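Local coordinates for tRNA (Guanine-N(1)-)-methyltransferase (Aquifex aeolicus, PDB 1OY5), which methylates guanosine-37 of tRNA at N1, using S-adenosyl-L-methionine as the methyl donor, and works as a homodimer, at the interface of chains A and B. Sequence-based numbering; all coordinates share one arbitrary frame. Chains: chain A/B, tRNA (Guanine-N(1)-)-methyltransferase.

The interface of chains A and B. Residues chain A 54, 66-68, 123; chain B 183-185.
B:Thr183 runs extended against chain A (phi -139°, psi 173°), B:Arg184 then turns the chain, and B:Pro185 has a polyproline-like backbone. The backbone O of B:Pro185 accepts two hydrogen bonds from A:Arg123, which reaches it end-on. NH1 of A:Arg123 donates a hydrogen bond to B:Pro185 O at 2.9 Å. NH2 of A:Arg123 donates a second to B:Pro185 O at 3.0 Å. The oxygen lies close to the guanidinium plane. NH2 comes in the carbonyl plane, whereas NH1 sits above it. A:Arg123 NH2 also makes a weak hydrogen bond to the backbone O of B:Thr183. The A:Arg123 chain bends at chi3 (-69°), which brings its tip to these carbonyls. With A:Arg123 cut back to alanine, the B:Pro185 carbonyl would probably lose both donors and the chain B loop would be freer to shift. The ring of B:Pro185 packs on A:Lys66 and A:Glu68. Its CG is 3.3 Å from CE of the A:Lys66 chain, which crosses it at about a right angle. The carboxylate carbon CD of A:Glu68 is also 3.3 Å from B:Pro185 CG. These two chain A residues are tied to each other by a salt bridge, with A:Lys66 NZ 2.9 Å from A:Glu68 OE1 and above the carboxylate plane. The methyl CG2 of B:Thr183 rests 3.5 Å from A:Lys66 CG. A:Asp54 lies beside the start of the B:Arg184 side chain; its OD2 is 4.2 Å from B:Arg184 NE, so any attraction is probably long-range. The patch belongs to the two-fold homodimer interface and recurs with the chains exchanged. On chain A it joins strand 53-54, the start of helix 67-81 and the 3-10 helix 122-127; chain B supplies a loop just before strand 187-188.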
loop_
_atom_site.group_PDB
_atom_site.type_symbol
_atom_site.label_atom_id
_atom_site.label_comp_id
_atom_site.label_asym_id
_atom_site.label_seq_id
_atom_site.Cartn_x
_atom_site.Cartn_y
_atom_site.Cartn_z
ATOM N N ASP A 54 6.698 18.424 15.639
ATOM C CA ASP A 54 7.671 19.206 16.375
ATOM C C ASP A 54 8.937 18.405 16.441
ATOM O O ASP A 54 8.944 17.260 16.021
ATOM C CB ASP A 54 7.195 19.530 17.783
ATOM C CG ASP A 54 7.871 20.765 18.349
ATOM O OD1 ASP A 54 8.985 21.106 17.871
ATOM O OD2 ASP A 54 7.350 21.454 19.269
ATOM N N LYS A 66 2.995 15.247 17.034
ATOM C CA LYS A 66 2.671 15.561 18.426
ATOM C C LYS A 66 1.453 14.827 18.950
ATOM O O LYS A 66 0.586 14.406 18.170
ATOM C CB LYS A 66 2.431 17.061 18.573
ATOM C CG LYS A 66 3.633 17.935 18.157
ATOM C CD LYS A 66 3.304 19.393 18.335
ATOM C CE LYS A 66 3.026 19.696 19.808
ATOM N NZ LYS A 66 1.806 20.533 19.864
ATOM N N PRO A 67 1.378 14.672 20.265
ATOM C CA PRO A 67 0.232 14.003 20.907
ATOM C C PRO A 67 -1.081 14.777 20.919
ATOM O O PRO A 67 -2.160 14.197 20.709
ATOM C CB PRO A 67 0.705 13.806 22.347
ATOM C CG PRO A 67 2.186 14.053 22.311
ATOM C CD PRO A 67 2.431 15.027 21.230
ATOM N N GLU A 68 -1.016 16.076 21.175
ATOM C CA GLU A 68 -2.254 16.829 21.395
ATOM C C GLU A 68 -3.289 16.642 20.306
ATOM O O GLU A 68 -4.409 16.304 20.581
ATOM C CB GLU A 68 -1.976 18.320 21.567
ATOM C CG GLU A 68 -1.036 18.612 22.717
ATOM C CD GLU A 68 0.402 18.761 22.282
ATOM O OE1 GLU A 68 0.982 19.826 22.512
ATOM O OE2 GLU A 68 0.929 17.811 21.696
ATOM N N ARG A 123 3.256 8.491 23.519
ATOM C CA ARG A 123 2.119 8.609 24.421
ATOM C C ARG A 123 0.757 8.404 23.721
ATOM O O ARG A 123 -0.296 8.274 24.355
ATOM C CB ARG A 123 2.172 9.955 25.136
ATOM C CG ARG A 123 3.348 10.090 26.083
ATOM C CD ARG A 123 3.669 11.529 26.467
ATOM N NE ARG A 123 4.192 12.297 25.337
ATOM C CZ ARG A 123 4.482 13.601 25.368
ATOM N NH1 ARG A 123 4.310 14.314 26.473
ATOM N NH2 ARG A 123 4.965 14.196 24.291
ATOM N N THR B 183 8.049 14.117 21.492
ATOM C CA THR B 183 8.149 15.484 21.037
ATOM C C THR B 183 7.683 16.514 22.023
ATOM O O THR B 183 7.110 16.200 23.044
ATOM C CB THR B 183 7.478 15.683 19.701
ATOM O OG1 THR B 183 7.962 16.905 19.140
ATOM C CG2 THR B 183 5.954 15.834 19.807
ATOM N N ARG B 184 7.917 17.760 21.633
ATOM C CA ARG B 184 7.863 18.926 22.511
ATOM C C ARG B 184 7.023 18.891 23.736
ATOM O O ARG B 184 7.544 19.045 24.864
ATOM C CB ARG B 184 7.495 20.165 21.758
ATOM C CG ARG B 184 8.160 21.354 22.375
ATOM C CD ARG B 184 9.604 21.530 21.931
ATOM N NE ARG B 184 10.398 20.302 21.893
ATOM C CZ ARG B 184 11.728 20.304 21.837
ATOM N NH1 ARG B 184 12.376 21.456 21.809
ATOM N NH2 ARG B 184 12.416 19.171 21.796
ATOM N N PRO B 185 5.735 18.702 23.583
ATOM C CA PRO B 185 4.919 18.751 24.776
ATOM C C PRO B 185 5.700 17.904 25.791
ATOM O O PRO B 185 5.816 16.687 25.657
ATOM C CB PRO B 185 3.615 18.148 24.305
ATOM C CG PRO B 185 3.623 18.519 22.849
ATOM C CD PRO B 185 4.984 18.344 22.378
#